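UPF0130 protein PH1069 (PDB 2IT2) is probably an S-adenosyl-L-methionine-dependent tRNA methyltransferase of the TYW3 family, methylating N-4 of a wyosine precursor in tRNA(Phe). Local coordinates at residues 147-159 against 173-187. Sequence-based numbering, arbitrary orientation.
Sequences IRSTERMDVLLGE and IVEIANDQMRRFKEK
Strand 153-159 and helix 173-187 run nearly antiparallel, their axes 10.5 Å apart at closest approach, and the loop that precedes the strand continues the contact along the helix, where the CA atoms of Glu151 and Gln180 come within 6.6 Å. Glu151, long enough to reach two basic residues one helical turn apart, anchors a salt-bridge network: Glu151 OE2 meets Arg183 NH2 at 3.2 Å, and OE1 lies 3.3 Å from Lys187 NZ in a weak, charge-assisted bond. A bend at chi2 (47°) turns the carboxylate back across the guanidinium; Glu151 CG lies over one face, toward its rim, and the carboxylate and guanidinium planes are 34° apart. Lys187, extended beyond CG, also donates to the Gly129 carbonyl. Replacing Glu151 by alanine would remove the carboxylate, and is likely to leave Arg183 and Lys187 without their shared acid and the guanidinium freer to turn. The Phe184 ring presents its edge to the Glu151 carbonyl, with Phe184 CZ 3.4 Å from Glu151 O. The setting is an antiparallel sheet packed on a long helix: strand 153-159 pairs with strand 98-112, whose Phe101 and Val103 also touch the helix, while Asp154 hydrogen-bonds to Asp154 of the second subunit. Gln180 reaches across to the backbone with its amide, NE2 donating to Arg152 O at 3.2 Å from above the carbonyl plane; its OE1 is buried without a polar partner, beside the methyl of Met153. That flexible selenomethionine inserts CE among Ile176, Ala177 and Gln180, where the small alanine leaves room for it. Farther along, branched Val155 CG1 and Ile173 CD1 meet tip to tip at 3.5 Å.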
ATOM      1  N   ILE B 147       7.881   4.979   4.532  1.00 12.48           N
ATOM      2  CA  ILE B 147       8.117   5.569   3.211  1.00 14.91           C
ATOM      3  C   ILE B 147       7.970   4.435   2.197  1.00 15.25           C
ATOM      4  O   ILE B 147       8.634   3.401   2.308  1.00 14.94           O
ATOM      5  CB  ILE B 147       9.534   6.176   3.142  1.00 13.72           C
ATOM      6  CG1 ILE B 147       9.650   7.307   4.170  1.00 16.87           C
ATOM      7  CG2 ILE B 147       9.848   6.664   1.728  1.00 15.38           C
ATOM      8  CD1 ILE B 147      11.033   7.910   4.265  1.00 16.75           C
ATOM      9  N   ARG B 148       7.096   4.623   1.215  1.00 15.85           N
ATOM     10  CA  ARG B 148       6.830   3.583   0.227  1.00 16.46           C
ATOM     11  C   ARG B 148       6.301   4.200  -1.060  1.00 16.07           C
ATOM     12  O   ARG B 148       5.662   5.253  -1.028  1.00 17.32           O
ATOM     13  CB  ARG B 148       5.804   2.613   0.823  1.00 19.78           C
ATOM     14  CG  ARG B 148       5.549   1.350   0.029  1.00 23.97           C
ATOM     15  CD  ARG B 148       4.726   0.369   0.858  1.00 27.67           C
ATOM     16  NE  ARG B 148       3.373   0.853   1.113  1.00 31.93           N
ATOM     17  CZ  ARG B 148       2.369   0.799   0.242  1.00 34.20           C
ATOM     18  NH1 ARG B 148       2.543   0.277  -0.967  1.00 35.28           N
ATOM     19  NH2 ARG B 148       1.182   1.280   0.584  1.00 35.70           N
ATOM     20  N   SER B 149       6.565   3.536  -2.186  1.00 17.22           N
ATOM     21  CA  SER B 149       6.128   3.998  -3.504  1.00 19.97           C
ATOM     22  C   SER B 149       4.909   3.195  -3.960  1.00 21.64           C
ATOM     23  O   SER B 149       4.592   2.150  -3.386  1.00 22.53           O
ATOM     24  CB  SER B 149       7.272   3.849  -4.521  1.00 21.17           C
ATOM     25  OG  SER B 149       7.046   4.639  -5.682  1.00 24.70           O
ATOM     26  N   THR B 150       4.238   3.684  -5.000  1.00 23.83           N
ATOM     27  CA  THR B 150       3.030   3.044  -5.525  1.00 26.69           C
ATOM     28  C   THR B 150       3.230   1.942  -6.558  1.00 25.65           C
ATOM     29  O   THR B 150       2.339   1.113  -6.750  1.00 26.93           O
ATOM     30  CB  THR B 150       2.102   4.079  -6.166  1.00 27.71           C
ATOM     31  OG1 THR B 150       2.729   4.610  -7.342  1.00 30.52           O
ATOM     32  CG2 THR B 150       1.806   5.200  -5.182  1.00 28.88           C
ATOM     33  N   GLU B 151       4.375   1.942  -7.233  1.00 25.85           N
ATOM     34  CA  GLU B 151       4.659   0.947  -8.268  1.00 26.13           C
ATOM     35  C   GLU B 151       4.703  -0.485  -7.760  1.00 23.39           C
ATOM     36  O   GLU B 151       5.257  -0.766  -6.698  1.00 23.44           O
ATOM     37  CB  GLU B 151       5.988   1.268  -8.962  1.00 29.60           C
ATOM     38  CG  GLU B 151       5.934   2.480  -9.881  1.00 34.32           C
ATOM     39  CD  GLU B 151       5.263   3.678  -9.233  1.00 36.92           C
ATOM     40  OE1 GLU B 151       5.745   4.131  -8.173  1.00 38.48           O
ATOM     41  OE2 GLU B 151       4.250   4.164  -9.781  1.00 39.27           O
ATOM     42  N   ARG B 152       4.110  -1.390  -8.530  1.00 22.74           N
ATOM     43  CA  ARG B 152       4.109  -2.804  -8.176  1.00 20.84           C
ATOM     44  C   ARG B 152       3.535  -3.620  -9.323  1.00 19.89           C
ATOM     45  O   ARG B 152       2.941  -3.073 -10.255  1.00 19.39           O
ATOM     46  CB  ARG B 152       3.278  -3.051  -6.920  1.00 24.67           C
ATOM     47  CG  ARG B 152       1.798  -2.770  -7.099  1.00 25.77           C
ATOM     48  CD  ARG B 152       1.019  -3.044  -5.814  1.00 30.81           C
ATOM     49  NE  ARG B 152       0.958  -4.469  -5.498  1.00 31.74           N
ATOM     50  CZ  ARG B 152       0.536  -4.963  -4.336  1.00 33.64           C
ATOM     51  NH1 ARG B 152       0.138  -4.144  -3.373  1.00 35.07           N
ATOM     52  NH2 ARG B 152       0.500  -6.274  -4.140  1.00 35.17           N
HETATM   53  N   MSE B 153       3.732  -4.932  -9.248  1.00 17.75           N
HETATM   54  CA  MSE B 153       3.218  -5.845 -10.259  1.00 17.55           C
HETATM   55  C   MSE B 153       2.958  -7.190  -9.604  1.00 16.87           C
HETATM   56  O   MSE B 153       3.658  -7.598  -8.667  1.00 15.95           O
HETATM   57  CB  MSE B 153       4.207  -6.008 -11.423  1.00 22.89           C
HETATM   58  CG  MSE B 153       3.684  -6.911 -12.554  1.00 24.29           C
HETATM   59 SE   MSE B 153       4.503  -6.572 -14.293  1.00 38.41          SE
HETATM   60  CE  MSE B 153       6.228  -6.084 -13.647  1.00 13.70           C
ATOM     61  N   ASP B 154       1.926  -7.856 -10.108  1.00 16.20           N
ATOM     62  CA  ASP B 154       1.489  -9.155  -9.631  1.00 16.15           C
ATOM     63  C   ASP B 154       1.020  -9.905 -10.863  1.00 17.93           C
ATOM     64  O   ASP B 154      -0.088  -9.658 -11.349  1.00 18.19           O
ATOM     65  CB  ASP B 154       0.292  -9.009  -8.687  1.00 19.90           C
ATOM     66  CG  ASP B 154       0.534  -8.011  -7.576  1.00 19.62           C
ATOM     67  OD1 ASP B 154       1.270  -8.344  -6.630  1.00 22.81           O
ATOM     68  OD2 ASP B 154      -0.015  -6.887  -7.641  1.00 22.69           O
ATOM     69  N   VAL B 155       1.861 -10.794 -11.382  1.00 15.27           N
ATOM     70  CA  VAL B 155       1.513 -11.588 -12.556  1.00 16.48           C
ATOM     71  C   VAL B 155       1.541 -13.083 -12.244  1.00 14.88           C
ATOM     72  O   VAL B 155       2.527 -13.618 -11.727  1.00 15.02           O
ATOM     73  CB  VAL B 155       2.475 -11.311 -13.727  1.00 16.22           C
ATOM     74  CG1 VAL B 155       2.157 -12.247 -14.880  1.00 17.19           C
ATOM     75  CG2 VAL B 155       2.357  -9.854 -14.166  1.00 19.53           C
ATOM     76  N   LEU B 156       0.441 -13.753 -12.560  1.00 15.60           N
ATOM     77  CA  LEU B 156       0.317 -15.188 -12.340  1.00 15.49           C
ATOM     78  C   LEU B 156       1.107 -15.912 -13.430  1.00 16.26           C
ATOM     79  O   LEU B 156       0.875 -15.687 -14.614  1.00 16.51           O
ATOM     80  CB  LEU B 156      -1.151 -15.587 -12.410  1.00 16.42           C
ATOM     81  CG  LEU B 156      -1.494 -17.060 -12.187  1.00 17.50           C
ATOM     82  CD1 LEU B 156      -1.178 -17.504 -10.766  1.00 18.57           C
ATOM     83  CD2 LEU B 156      -2.971 -17.224 -12.483  1.00 17.40           C
ATOM     84  N   LEU B 157       2.035 -16.777 -13.034  1.00 16.77           N
ATOM     85  CA  LEU B 157       2.864 -17.501 -14.003  1.00 15.38           C
ATOM     86  C   LEU B 157       2.436 -18.951 -14.204  1.00 16.07           C
ATOM     87  O   LEU B 157       2.732 -19.556 -15.235  1.00 16.28           O
ATOM     88  CB  LEU B 157       4.337 -17.478 -13.560  1.00 14.95           C
ATOM     89  CG  LEU B 157       5.020 -16.115 -13.406  1.00 14.72           C
ATOM     90  CD1 LEU B 157       6.459 -16.304 -12.917  1.00 18.52           C
ATOM     91  CD2 LEU B 157       4.985 -15.373 -14.748  1.00 16.24           C
ATOM     92  N   GLY B 158       1.734 -19.503 -13.226  1.00 15.77           N
ATOM     93  CA  GLY B 158       1.312 -20.887 -13.334  1.00 17.00           C
ATOM     94  C   GLY B 158       0.660 -21.343 -12.051  1.00 18.20           C
ATOM     95  O   GLY B 158       0.516 -20.558 -11.123  1.00 16.96           O
ATOM     96  N   GLU B 159       0.262 -22.610 -12.009  1.00 20.22           N
ATOM     97  CA  GLU B 159      -0.388 -23.184 -10.833  1.00 22.36           C
ATOM     98  C   GLU B 159      -0.127 -24.682 -10.721  1.00 23.71           C
ATOM     99  O   GLU B 159      -0.252 -25.422 -11.700  1.00 23.39           O
ATOM    100  CB  GLU B 159      -1.900 -22.950 -10.885  1.00 24.53           C
ATOM    101  CG  GLU B 159      -2.304 -21.497 -11.005  1.00 29.75           C
ATOM    102  CD  GLU B 159      -3.795 -21.285 -10.833  1.00 31.83           C
ATOM    103  OE1 GLU B 159      -4.586 -22.072 -11.402  1.00 34.65           O
ATOM    104  OE2 GLU B 159      -4.182 -20.324 -10.137  1.00 34.79           O
ATOM    105  N   ILE B 173       7.169  -8.976 -19.262  1.00 16.33           N
ATOM    106  CA  ILE B 173       7.024  -8.821 -17.815  1.00 17.36           C
ATOM    107  C   ILE B 173       8.356  -8.410 -17.183  1.00 16.67           C
ATOM    108  O   ILE B 173       8.397  -7.527 -16.312  1.00 15.19           O
ATOM    109  CB  ILE B 173       6.540 -10.143 -17.170  1.00 19.14           C
ATOM    110  CG1 ILE B 173       5.118 -10.445 -17.639  1.00 19.79           C
ATOM    111  CG2 ILE B 173       6.639 -10.074 -15.646  1.00 20.99           C
ATOM    112  CD1 ILE B 173       4.652 -11.858 -17.316  1.00 22.56           C
ATOM    113  N   VAL B 174       9.442  -9.052 -17.606  1.00 16.31           N
ATOM    114  CA  VAL B 174      10.761  -8.723 -17.067  1.00 17.28           C
ATOM    115  C   VAL B 174      11.167  -7.295 -17.425  1.00 17.77           C
ATOM    116  O   VAL B 174      11.782  -6.602 -16.613  1.00 17.47           O
ATOM    117  CB  VAL B 174      11.831  -9.714 -17.577  1.00 17.85           C
ATOM    118  CG1 VAL B 174      13.241  -9.176 -17.324  1.00 19.67           C
ATOM    119  CG2 VAL B 174      11.667 -11.039 -16.871  1.00 18.42           C
ATOM    120  N   GLU B 175      10.815  -6.855 -18.631  1.00 18.28           N
ATOM    121  CA  GLU B 175      11.122  -5.502 -19.086  1.00 18.87           C
ATOM    122  C   GLU B 175      10.458  -4.475 -18.171  1.00 18.15           C
ATOM    123  O   GLU B 175      11.111  -3.550 -17.688  1.00 18.21           O
ATOM    124  CB  GLU B 175      10.607  -5.316 -20.510  1.00 22.12           C
ATOM    125  CG  GLU B 175      10.963  -4.018 -21.188  1.00 29.19           C
ATOM    126  CD  GLU B 175      10.222  -3.874 -22.507  1.00 31.47           C
ATOM    127  OE1 GLU B 175      10.052  -4.896 -23.210  1.00 34.31           O
ATOM    128  OE2 GLU B 175       9.810  -2.744 -22.844  1.00 34.21           O
ATOM    129  N   ILE B 176       9.158  -4.629 -17.945  1.00 15.77           N
ATOM    130  CA  ILE B 176       8.428  -3.701 -17.084  1.00 16.67           C
ATOM    131  C   ILE B 176       8.964  -3.786 -15.661  1.00 16.57           C
ATOM    132  O   ILE B 176       9.151  -2.768 -14.998  1.00 17.11           O
ATOM    133  CB  ILE B 176       6.913  -4.021 -17.101  1.00 19.02           C
ATOM    134  CG1 ILE B 176       6.368  -3.809 -18.517  1.00 22.35           C
ATOM    135  CG2 ILE B 176       6.163  -3.146 -16.089  1.00 20.66           C
ATOM    136  CD1 ILE B 176       6.384  -2.361 -18.976  1.00 24.61           C
ATOM    137  N   ALA B 177       9.219  -5.002 -15.189  1.00 15.49           N
ATOM    138  CA  ALA B 177       9.727  -5.185 -13.836  1.00 15.35           C
ATOM    139  C   ALA B 177      11.025  -4.432 -13.647  1.00 16.16           C
ATOM    140  O   ALA B 177      11.220  -3.781 -12.622  1.00 14.45           O
ATOM    141  CB  ALA B 177       9.947  -6.656 -13.545  1.00 17.12           C
ATOM    142  N   ASN B 178      11.917  -4.529 -14.629  1.00 15.79           N
ATOM    143  CA  ASN B 178      13.200  -3.843 -14.549  1.00 14.44           C
ATOM    144  C   ASN B 178      13.017  -2.330 -14.629  1.00 15.62           C
ATOM    145  O   ASN B 178      13.806  -1.595 -14.048  1.00 17.67           O
ATOM    146  CB  ASN B 178      14.163  -4.326 -15.646  1.00 15.57           C
ATOM    147  CG  ASN B 178      14.728  -5.716 -15.355  1.00 17.44           C
ATOM    148  OD1 ASN B 178      14.802  -6.144 -14.201  1.00 19.42           O
ATOM    149  ND2 ASN B 178      15.148  -6.417 -16.405  1.00 17.28           N
ATOM    150  N   ASP B 179      11.992  -1.868 -15.344  1.00 16.59           N
ATOM    151  CA  ASP B 179      11.717  -0.433 -15.433  1.00 18.17           C
ATOM    152  C   ASP B 179      11.274   0.063 -14.069  1.00 17.54           C
ATOM    153  O   ASP B 179      11.687   1.128 -13.627  1.00 18.26           O
ATOM    154  CB  ASP B 179      10.608  -0.142 -16.441  1.00 20.85           C
ATOM    155  CG  ASP B 179      11.042  -0.379 -17.856  1.00 26.60           C
ATOM    156  OD1 ASP B 179      12.260  -0.308 -18.121  1.00 28.41           O
ATOM    157  OD2 ASP B 179      10.165  -0.625 -18.707  1.00 29.30           O
ATOM    158  N   GLN B 180      10.431  -0.715 -13.399  1.00 16.07           N
ATOM    159  CA  GLN B 180       9.950  -0.331 -12.080  1.00 16.90           C
ATOM    160  C   GLN B 180      11.111  -0.317 -11.087  1.00 16.87           C
ATOM    161  O   GLN B 180      11.248   0.618 -10.299  1.00 17.43           O
ATOM    162  CB  GLN B 180       8.836  -1.284 -11.621  1.00 17.88           C
ATOM    163  CG  GLN B 180       7.563  -1.191 -12.463  1.00 20.22           C
ATOM    164  CD  GLN B 180       6.499  -2.190 -12.042  1.00 23.68           C
ATOM    165  OE1 GLN B 180       6.799  -3.360 -11.799  1.00 26.15           O
ATOM    166  NE2 GLN B 180       5.251  -1.742 -11.971  1.00 22.85           N
HETATM  167  N   MSE B 181      11.965  -1.331 -11.136  1.00 17.12           N
HETATM  168  CA  MSE B 181      13.101  -1.372 -10.232  1.00 16.59           C
HETATM  169  C   MSE B 181      14.009  -0.164 -10.449  1.00 16.83           C
HETATM  170  O   MSE B 181      14.525   0.412  -9.488  1.00 16.77           O
HETATM  171  CB  MSE B 181      13.894  -2.659 -10.447  1.00 19.89           C
HETATM  172  CG  MSE B 181      15.125  -2.788  -9.567  1.00 21.87           C
HETATM  173 SE   MSE B 181      14.613  -2.913  -7.721  1.00 34.94          SE
HETATM  174  CE  MSE B 181      13.077  -4.051  -8.039  1.00  7.84           C
ATOM    175  N   ARG B 182      14.184   0.228 -11.708  1.00 17.11           N
ATOM    176  CA  ARG B 182      15.037   1.364 -12.019  1.00 18.30           C
ATOM    177  C   ARG B 182      14.453   2.618 -11.380  1.00 17.45           C
ATOM    178  O   ARG B 182      15.191   3.442 -10.834  1.00 17.68           O
ATOM    179  CB  ARG B 182      15.156   1.553 -13.530  1.00 19.37           C
ATOM    180  CG  ARG B 182      16.204   2.581 -13.920  1.00 26.82           C
ATOM    181  CD  ARG B 182      16.088   2.970 -15.386  1.00 31.04           C
ATOM    182  NE  ARG B 182      16.409   1.869 -16.285  1.00 35.02           N
ATOM    183  CZ  ARG B 182      16.709   2.028 -17.570  1.00 37.58           C
ATOM    184  NH1 ARG B 182      16.732   3.243 -18.102  1.00 38.87           N
ATOM    185  NH2 ARG B 182      16.990   0.976 -18.327  1.00 39.17           N
ATOM    186  N   ARG B 183      13.132   2.757 -11.437  1.00 17.12           N
ATOM    187  CA  ARG B 183      12.452   3.911 -10.842  1.00 17.81           C
ATOM    188  C   ARG B 183      12.623   3.922  -9.322  1.00 18.82           C
ATOM    189  O   ARG B 183      12.841   4.976  -8.729  1.00 19.73           O
ATOM    190  CB  ARG B 183      10.962   3.895 -11.195  1.00 22.07           C
ATOM    191  CG  ARG B 183      10.675   4.177 -12.653  1.00 24.76           C
ATOM    192  CD  ARG B 183       9.187   4.053 -12.951  1.00 27.80           C
ATOM    193  NE  ARG B 183       8.384   4.978 -12.153  1.00 31.65           N
ATOM    194  CZ  ARG B 183       7.056   5.031 -12.181  1.00 34.06           C
ATOM    195  NH1 ARG B 183       6.373   4.214 -12.973  1.00 36.00           N
ATOM    196  NH2 ARG B 183       6.408   5.904 -11.419  1.00 35.78           N
ATOM    197  N   PHE B 184      12.533   2.755  -8.691  1.00 18.76           N
ATOM    198  CA  PHE B 184      12.709   2.680  -7.243  1.00 18.30           C
ATOM    199  C   PHE B 184      14.100   3.174  -6.863  1.00 19.08           C
ATOM    200  O   PHE B 184      14.261   3.963  -5.927  1.00 18.77           O
ATOM    201  CB  PHE B 184      12.566   1.239  -6.747  1.00 18.56           C
ATOM    202  CG  PHE B 184      11.197   0.650  -6.934  1.00 19.50           C
ATOM    203  CD1 PHE B 184      10.055   1.435  -6.823  1.00 20.66           C
ATOM    204  CD2 PHE B 184      11.048  -0.715  -7.176  1.00 19.80           C
ATOM    205  CE1 PHE B 184       8.781   0.868  -6.938  1.00 20.63           C
ATOM    206  CE2 PHE B 184       9.780  -1.285  -7.291  1.00 19.24           C
ATOM    207  CZ  PHE B 184       8.652  -0.495  -7.176  1.00 21.78           C
ATOM    208  N   LYS B 185      15.110   2.706  -7.591  1.00 18.32           N
ATOM    209  CA  LYS B 185      16.489   3.091  -7.300  1.00 19.56           C
ATOM    210  C   LYS B 185      16.722   4.582  -7.495  1.00 19.70           C
ATOM    211  O   LYS B 185      17.481   5.199  -6.747  1.00 19.59           O
ATOM    212  CB  LYS B 185      17.466   2.314  -8.181  1.00 21.27           C
ATOM    213  CG  LYS B 185      17.340   0.803  -8.094  1.00 25.33           C
ATOM    214  CD  LYS B 185      17.423   0.303  -6.665  1.00 26.89           C
ATOM    215  CE  LYS B 185      17.433  -1.211  -6.619  1.00 29.43           C
ATOM    216  NZ  LYS B 185      17.529  -1.733  -5.228  1.00 28.24           N
ATOM    217  N   GLU B 186      16.072   5.145  -8.507  1.00 20.44           N
ATOM    218  CA  GLU B 186      16.192   6.571  -8.800  1.00 20.39           C
ATOM    219  C   GLU B 186      15.575   7.387  -7.675  1.00 20.14           C
ATOM    220  O   GLU B 186      16.148   8.385  -7.246  1.00 19.46           O
ATOM    221  CB  GLU B 186      15.468   6.918 -10.099  1.00 22.47           C
ATOM    222  CG  GLU B 186      16.067   6.326 -11.344  1.00 28.21           C
ATOM    223  CD  GLU B 186      15.051   6.263 -12.463  1.00 30.07           C
ATOM    224  OE1 GLU B 186      14.278   7.232 -12.616  1.00 34.10           O
ATOM    225  OE2 GLU B 186      15.022   5.253 -13.197  1.00 33.54           O
ATOM    226  N   LYS B 187      14.399   6.966  -7.215  1.00 17.58           N
ATOM    227  CA  LYS B 187      13.702   7.655  -6.134  1.00 16.78           C
ATOM    228  C   LYS B 187      14.477   7.586  -4.817  1.00 16.80           C
ATOM    229  O   LYS B 187      14.476   8.541  -4.038  1.00 16.85           O
ATOM    230  CB  LYS B 187      12.297   7.068  -5.956  1.00 17.99           C
ATOM    231  CG  LYS B 187      11.373   7.380  -7.122  1.00 20.03           C
ATOM    232  CD  LYS B 187       9.981   6.823  -6.908  1.00 22.85           C
ATOM    233  CE  LYS B 187       9.069   7.259  -8.044  1.00 23.94           C
ATOM    234  NZ  LYS B 187       7.700   6.728  -7.845  1.00 24.71           N
TER